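Local coordinates for protein 2',5'-phosphodiesterase 12 (Homo sapiens, PDB 4Z0V) that belongs to the DNase I-like endonuclease/exonuclease/phosphatase family, with a magnesium ion bound in the model and an E-set-like domain at its N-terminus, at residues Glu244-Leu249 against Ser254-Val259; Leu260-Val265 against Leu299-Val304. One frame throughout, in Å; residues are numbered along the deposited sequence.

Both contacts use helix 253-261, and their centres lie about 10 Å apart. Contact 1 sits farther out and is partly buried. It joins helix 253-261 to the preceding helix 243-248. Contact 2 is buried and closer to the centre of the chain. It ties the exit of helix 253-261 to the long helix 295-316. In each, a glutamine reaches across with its amide nitrogen. Q256 in contact 1 makes a weak bond to a backbone oxygen and packs on leucines. Q301 in contact 2 makes a shorter bond to a serine hydroxyl. The two contacts also meet through aliphatic groups: L245 packs on V304, and V259 on I300.

Contact 1. Residues Glu244-Leu249 against Ser254-Val259; sequences ELLEKL and SAQEKV
The amide nitrogen NE2 of Q256 donates a weak hydrogen bond to the backbone oxygen O of L249, at 3.4 Å. The bond is clearly bent, with an N-H...O angle of 133°. Q256 holds its CG anti to the backbone N (chi1 -180°), and the rest of its chain is extended. This carries the amide across to L249. The same NE2 lies 3.6 Å from L249 CB, so it rests against that residue's aliphatic base as well. L249 points toward the other helix, and its CD2 lies 4.1 Å from Q256 CA. L246 adds a looser contact, with its CD1 4.1 Å from Q256 NE2. Both leucines also touch L236 of helix 232-238, and L249 touches M363 of a loop. Within helix 243-248, K248 NZ and E244 OE2 form a salt bridge one turn apart, at 3.5 Å. The contact joins the consecutive helices 243-248 and 253-261, with four residues between the two segments. The joint pairs one glutamine chain with two leucines. The amide lies against aliphatic carbon, and its one cross-contact bond is long and bent, so it probably adds little strength.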
ATOM      1  N   GLU A 244      25.882   3.154  18.171  1.00 22.92           N
ATOM      2  CA  GLU A 244      26.567   1.857  18.222  1.00 24.43           C
ATOM      3  C   GLU A 244      26.708   1.244  16.819  1.00 27.42           C
ATOM      4  O   GLU A 244      27.756   0.669  16.498  1.00 26.73           O
ATOM      5  CB  GLU A 244      25.829   0.901  19.161  1.00 26.51           C
ATOM      6  CG  GLU A 244      26.679  -0.253  19.662  1.00 44.37           C
ATOM      7  CD  GLU A 244      25.936  -1.240  20.543  1.00 74.45           C
ATOM      8  OE1 GLU A 244      25.338  -0.808  21.557  1.00 72.35           O
ATOM      9  OE2 GLU A 244      25.962  -2.451  20.223  1.00 71.48           O
ATOM     10  N   LEU A 245      25.660   1.374  15.977  1.00 21.63           N
ATOM     11  CA  LEU A 245      25.721   0.858  14.610  1.00 19.48           C
ATOM     12  C   LEU A 245      26.671   1.725  13.749  1.00 22.33           C
ATOM     13  O   LEU A 245      27.483   1.183  12.995  1.00 20.78           O
ATOM     14  CB  LEU A 245      24.319   0.793  14.008  1.00 18.52           C
ATOM     15  CG  LEU A 245      24.190   0.259  12.592  1.00 21.41           C
ATOM     16  CD1 LEU A 245      24.624  -1.187  12.512  1.00 21.43           C
ATOM     17  CD2 LEU A 245      22.764   0.407  12.125  1.00 21.05           C
ATOM     18  N   LEU A 246      26.611   3.062  13.914  1.00 20.96           N
ATOM     19  CA  LEU A 246      27.504   3.968  13.205  1.00 21.90           C
ATOM     20  C   LEU A 246      28.962   3.633  13.562  1.00 29.43           C
ATOM     21  O   LEU A 246      29.803   3.560  12.664  1.00 29.97           O
ATOM     22  CB  LEU A 246      27.173   5.434  13.504  1.00 22.05           C
ATOM     23  CG  LEU A 246      27.855   6.475  12.605  1.00 25.72           C
ATOM     24  CD1 LEU A 246      27.391   6.357  11.157  1.00 25.54           C
ATOM     25  CD2 LEU A 246      27.606   7.884  13.117  1.00 26.87           C
ATOM     26  N   GLU A 247      29.220   3.325  14.850  1.00 27.66           N
ATOM     27  CA  GLU A 247      30.533   2.920  15.371  1.00 28.96           C
ATOM     28  C   GLU A 247      31.031   1.623  14.707  1.00 32.56           C
ATOM     29  O   GLU A 247      32.211   1.545  14.379  1.00 32.32           O
ATOM     30  CB  GLU A 247      30.485   2.752  16.901  1.00 31.21           C
ATOM     31  CG  GLU A 247      30.614   4.070  17.654  1.00 47.50           C
ATOM     32  CD  GLU A 247      30.321   4.048  19.145  1.00 75.80           C
ATOM     33  OE1 GLU A 247      30.588   3.014  19.802  1.00 81.21           O
ATOM     34  OE2 GLU A 247      29.856   5.089  19.667  1.00 64.13           O
ATOM     35  N   LYS A 248      30.141   0.631  14.463  1.00 27.90           N
ATOM     36  CA  LYS A 248      30.502  -0.621  13.780  1.00 27.61           C
ATOM     37  C   LYS A 248      30.945  -0.372  12.326  1.00 32.85           C
ATOM     38  O   LYS A 248      31.723  -1.158  11.779  1.00 33.45           O
ATOM     39  CB  LYS A 248      29.341  -1.621  13.806  1.00 29.66           C
ATOM     40  CG  LYS A 248      29.143  -2.260  15.176  1.00 35.04           C
ATOM     41  CD  LYS A 248      27.909  -3.131  15.242  1.00 37.11           C
ATOM     42  CE  LYS A 248      28.083  -4.169  16.319  1.00 45.91           C
ATOM     43  NZ  LYS A 248      26.977  -4.133  17.302  1.00 56.06           N
ATOM     44  N   LEU A 249      30.444   0.715  11.710  1.00 29.51           N
ATOM     45  CA  LEU A 249      30.723   1.118  10.330  1.00 30.16           C
ATOM     46  C   LEU A 249      31.985   1.994  10.174  1.00 37.76           C
ATOM     47  O   LEU A 249      32.323   2.329   9.040  1.00 38.51           O
ATOM     48  CB  LEU A 249      29.508   1.881   9.763  1.00 29.62           C
ATOM     49  CG  LEU A 249      28.373   1.022   9.207  1.00 33.08           C
ATOM     50  CD1 LEU A 249      27.096   1.837   9.033  1.00 32.72           C
ATOM     51  CD2 LEU A 249      28.754   0.381   7.869  1.00 34.22           C
ATOM     52  N   SER A 254      33.760   2.757   2.896  1.00 26.19           N
ATOM     53  CA  SER A 254      33.140   2.598   1.574  1.00 25.95           C
ATOM     54  C   SER A 254      31.698   2.089   1.693  1.00 26.82           C
ATOM     55  O   SER A 254      30.819   2.605   1.009  1.00 25.29           O
ATOM     56  CB  SER A 254      33.966   1.675   0.691  1.00 31.08           C
ATOM     57  OG  SER A 254      35.202   2.311   0.412  1.00 41.80           O
ATOM     58  N   ALA A 255      31.468   1.099   2.555  1.00 23.14           N
ATOM     59  CA  ALA A 255      30.124   0.560   2.814  1.00 22.64           C
ATOM     60  C   ALA A 255      29.273   1.639   3.480  1.00 25.71           C
ATOM     61  O   ALA A 255      28.140   1.845   3.055  1.00 25.60           O
ATOM     62  CB  ALA A 255      30.217  -0.659   3.710  1.00 23.49           C
ATOM     63  N   GLN A 256      29.835   2.372   4.477  1.00 20.93           N
ATOM     64  CA  GLN A 256      29.099   3.457   5.152  1.00 21.04           C
ATOM     65  C   GLN A 256      28.644   4.524   4.145  1.00 25.18           C
ATOM     66  O   GLN A 256      27.474   4.921   4.182  1.00 22.90           O
ATOM     67  CB  GLN A 256      29.926   4.097   6.290  1.00 22.50           C
ATOM     68  CG  GLN A 256      29.181   5.229   7.021  1.00 30.53           C
ATOM     69  CD  GLN A 256      30.014   5.962   8.037  1.00 49.53           C
ATOM     70  OE1 GLN A 256      30.073   7.193   8.053  1.00 48.69           O
ATOM     71  NE2 GLN A 256      30.606   5.236   8.958  1.00 39.70           N
ATOM     72  N   GLU A 257      29.529   4.945   3.208  1.00 23.31           N
ATOM     73  CA  GLU A 257      29.159   5.964   2.211  1.00 23.60           C
ATOM     74  C   GLU A 257      28.014   5.509   1.314  1.00 25.65           C
ATOM     75  O   GLU A 257      27.131   6.318   1.036  1.00 24.58           O
ATOM     76  CB  GLU A 257      30.353   6.409   1.332  1.00 25.31           C
ATOM     77  N   LYS A 258      28.012   4.236   0.876  1.00 22.50           N
ATOM     78  CA  LYS A 258      26.957   3.693   0.013  1.00 21.82           C
ATOM     79  C   LYS A 258      25.611   3.632   0.766  1.00 23.63           C
ATOM     80  O   LYS A 258      24.583   3.936   0.166  1.00 21.23           O
ATOM     81  CB  LYS A 258      27.328   2.298  -0.518  1.00 24.40           C
ATOM     82  CG  LYS A 258      28.428   2.317  -1.584  1.00 33.09           C
ATOM     83  N   VAL A 259      25.630   3.282   2.072  1.00 18.98           N
ATOM     84  CA  VAL A 259      24.390   3.240   2.896  1.00 17.80           C
ATOM     85  C   VAL A 259      23.841   4.661   3.027  1.00 19.56           C
ATOM     86  O   VAL A 259      22.646   4.894   2.832  1.00 16.46           O
ATOM     87  CB  VAL A 259      24.610   2.579   4.296  1.00 21.30           C
ATOM     88  CG1 VAL A 259      23.326   2.611   5.126  1.00 21.07           C
ATOM     89  CG2 VAL A 259      25.096   1.144   4.150  1.00 21.12           C
TER

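Contact 2. Residues Leu260-Val265 against Leu299-Val304; sequences LQRSSV and LIQMAV
The backbones come nearest at S264 and Q301, whose CA atoms are 8.3 Å apart, so side chains must bridge the gap. Segment 299-304 is helical. Segment 260-265 leaves helix 253-261 and enters strand 265-273. Q301 NE2 donates a hydrogen bond to S264 OG at 3.0 Å. The N-H...O angle is 133°, and the hydroxyl oxygen lies 27° out of the amide plane. Q301 reaches this far because its chain is extended beyond CG. NE2 also comes within 3.4 Å of S264 CB, so the whole serine side chain meets the amide nitrogen. R262 covers NE2 with the base of its chain: its CB is 3.6 Å and its CG 3.8 Å from Q301 NE2. The arginine then bends away at chi2 and chi3. Its NH2 bonds to K258 O, and the guanidinium makes a cation-pi contact with Y289. The other end of the Q301 amide is held too, since OE1 bonds to Y289 N. Helix 295-316 is the helix of a beta-alpha-beta crossover between parallel strands 280-287 and 322-327. The contact therefore ties this crossover helix to the entry of the neighbouring strand 265-273. With a donor engaged at NE2 and an acceptor at OE1, the flip of the buried amide is fixed and both of its polar atoms have partners.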
ATOM      1  N   LEU A 260      24.720   5.616   3.373  1.00 16.67           N
ATOM      2  CA  LEU A 260      24.294   6.995   3.602  1.00 15.82           C
ATOM      3  C   LEU A 260      23.822   7.712   2.322  1.00 19.21           C
ATOM      4  O   LEU A 260      23.071   8.668   2.425  1.00 18.85           O
ATOM      5  CB  LEU A 260      25.389   7.790   4.308  1.00 15.89           C
ATOM      6  CG  LEU A 260      25.768   7.327   5.745  1.00 20.10           C
ATOM      7  CD1 LEU A 260      26.697   8.351   6.407  1.00 20.38           C
ATOM      8  CD2 LEU A 260      24.526   7.149   6.638  1.00 23.24           C
ATOM      9  N   GLN A 261      24.189   7.229   1.134  1.00 16.66           N
ATOM     10  CA  GLN A 261      23.701   7.806  -0.124  1.00 16.60           C
ATOM     11  C   GLN A 261      22.235   7.510  -0.366  1.00 20.23           C
ATOM     12  O   GLN A 261      21.585   8.251  -1.100  1.00 21.42           O
ATOM     13  CB  GLN A 261      24.457   7.184  -1.312  1.00 18.58           C
ATOM     14  CG  GLN A 261      25.861   7.716  -1.497  1.00 30.06           C
ATOM     15  CD  GLN A 261      26.689   6.747  -2.309  1.00 42.93           C
ATOM     16  OE1 GLN A 261      26.200   6.075  -3.235  1.00 32.02           O
ATOM     17  NE2 GLN A 261      27.979   6.704  -2.021  1.00 33.68           N
ATOM     18  N   ARG A 262      21.739   6.360   0.142  1.00 15.53           N
ATOM     19  CA  ARG A 262      20.384   5.895  -0.175  1.00 14.72           C
ATOM     20  C   ARG A 262      19.310   6.843   0.301  1.00 18.88           C
ATOM     21  O   ARG A 262      19.425   7.473   1.358  1.00 19.23           O
ATOM     22  CB  ARG A 262      20.103   4.485   0.370  1.00 15.89           C
ATOM     23  CG  ARG A 262      21.316   3.579   0.296  1.00 22.03           C
ATOM     24  CD  ARG A 262      21.381   2.660  -0.884  1.00 36.01           C
ATOM     25  NE  ARG A 262      21.143   3.309  -2.169  1.00 46.41           N
ATOM     26  CZ  ARG A 262      22.079   3.845  -2.941  1.00 53.20           C
ATOM     27  NH1 ARG A 262      21.762   4.346  -4.121  1.00 30.63           N
ATOM     28  NH2 ARG A 262      23.341   3.887  -2.534  1.00 43.50           N
ATOM     29  N   SER A 263      18.234   6.897  -0.471  1.00 14.89           N
ATOM     30  CA  SER A 263      17.100   7.755  -0.191  1.00 15.63           C
ATOM     31  C   SER A 263      15.974   7.012   0.555  1.00 16.92           C
ATOM     32  O   SER A 263      14.976   7.638   0.903  1.00 14.03           O
ATOM     33  CB  SER A 263      16.561   8.322  -1.498  1.00 19.42           C
ATOM     34  OG  SER A 263      16.101   7.256  -2.311  1.00 29.36           O
ATOM     35  N   SER A 264      16.149   5.699   0.802  1.00 13.53           N
ATOM     36  CA  SER A 264      15.131   4.837   1.435  1.00 11.87           C
ATOM     37  C   SER A 264      14.597   5.451   2.751  1.00 14.99           C
ATOM     38  O   SER A 264      15.349   6.008   3.571  1.00 12.93           O
ATOM     39  CB  SER A 264      15.663   3.430   1.671  1.00 13.27           C
ATOM     40  OG  SER A 264      16.563   3.020   0.649  1.00 16.63           O
ATOM     41  N   VAL A 265      13.272   5.342   2.910  1.00 12.02           N
ATOM     42  CA  VAL A 265      12.537   5.885   4.028  1.00 10.72           C
ATOM     43  C   VAL A 265      11.755   4.778   4.752  1.00 13.42           C
ATOM     44  O   VAL A 265      11.509   3.673   4.227  1.00 11.24           O
ATOM     45  CB  VAL A 265      11.589   7.051   3.578  1.00 16.02           C
ATOM     46  CG1 VAL A 265      12.395   8.256   3.044  1.00 15.98           C
ATOM     47  CG2 VAL A 265      10.572   6.567   2.537  1.00 17.00           C
ATOM     48  N   LEU A 299      20.684  -5.039   5.195  1.00 12.64           N
ATOM     49  CA  LEU A 299      20.941  -5.427   6.581  1.00 13.58           C
ATOM     50  C   LEU A 299      21.089  -4.187   7.464  1.00 16.49           C
ATOM     51  O   LEU A 299      20.509  -4.129   8.562  1.00 16.59           O
ATOM     52  CB  LEU A 299      22.211  -6.288   6.662  1.00 13.94           C
ATOM     53  CG  LEU A 299      21.942  -7.785   6.554  1.00 16.59           C
ATOM     54  CD1 LEU A 299      23.212  -8.550   6.107  1.00 16.29           C
ATOM     55  CD2 LEU A 299      21.435  -8.334   7.918  1.00 18.40           C
ATOM     56  N   ILE A 300      21.862  -3.203   6.992  1.00 12.34           N
ATOM     57  CA  ILE A 300      22.098  -1.999   7.802  1.00 12.99           C
ATOM     58  C   ILE A 300      20.800  -1.197   7.879  1.00 15.67           C
ATOM     59  O   ILE A 300      20.444  -0.730   8.966  1.00 13.91           O
ATOM     60  CB  ILE A 300      23.312  -1.175   7.314  1.00 15.33           C
ATOM     61  CG1 ILE A 300      24.630  -1.964   7.614  1.00 16.75           C
ATOM     62  CG2 ILE A 300      23.366   0.212   7.999  1.00 16.43           C
ATOM     63  CD1 ILE A 300      25.685  -1.657   6.706  1.00 26.71           C
ATOM     64  N   GLN A 301      20.058  -1.102   6.763  1.00 13.58           N
ATOM     65  CA  GLN A 301      18.769  -0.379   6.798  1.00 12.92           C
ATOM     66  C   GLN A 301      17.788  -1.040   7.788  1.00 15.51           C
ATOM     67  O   GLN A 301      17.145  -0.340   8.592  1.00 14.52           O
ATOM     68  CB  GLN A 301      18.146  -0.289   5.401  1.00 13.04           C
ATOM     69  CG  GLN A 301      18.925   0.596   4.467  1.00 11.60           C
ATOM     70  CD  GLN A 301      18.275   0.810   3.122  1.00 14.28           C
ATOM     71  OE1 GLN A 301      17.598  -0.077   2.575  1.00 14.37           O
ATOM     72  NE2 GLN A 301      18.612   1.936   2.482  1.00 11.69           N
ATOM     73  N   MET A 302      17.725  -2.382   7.773  1.00 12.07           N
ATOM     74  CA  MET A 302      16.867  -3.138   8.690  1.00 11.87           C
ATOM     75  C   MET A 302      17.308  -2.924  10.152  1.00 16.23           C
ATOM     76  O   MET A 302      16.450  -2.759  11.022  1.00 15.24           O
ATOM     77  CB  MET A 302      16.856  -4.639   8.311  1.00 13.35           C
ATOM     78  CG  MET A 302      16.005  -5.531   9.241  1.00 17.39           C
ATOM     79  SD  MET A 302      14.276  -4.996   9.442  1.00 21.49           S
ATOM     80  CE  MET A 302      13.786  -4.852   7.856  1.00 18.17           C
ATOM     81  N   ALA A 303      18.620  -2.885  10.421  1.00 13.10           N
ATOM     82  CA  ALA A 303      19.129  -2.657  11.785  1.00 12.99           C
ATOM     83  C   ALA A 303      18.695  -1.258  12.300  1.00 16.35           C
ATOM     84  O   ALA A 303      18.265  -1.134  13.457  1.00 16.64           O
ATOM     85  CB  ALA A 303      20.647  -2.779  11.794  1.00 13.92           C
ATOM     86  N   VAL A 304      18.746  -0.235  11.419  1.00 11.80           N
ATOM     87  CA  VAL A 304      18.288   1.134  11.757  1.00 10.97           C
ATOM     88  C   VAL A 304      16.774   1.076  12.015  1.00 12.91           C
ATOM     89  O   VAL A 304      16.286   1.662  12.997  1.00 12.01           O
ATOM     90  CB  VAL A 304      18.609   2.164  10.641  1.00 13.80           C
ATOM     91  CG1 VAL A 304      17.963   3.536  10.931  1.00 12.94           C
ATOM     92  CG2 VAL A 304      20.115   2.323  10.424  1.00 13.79           C
TER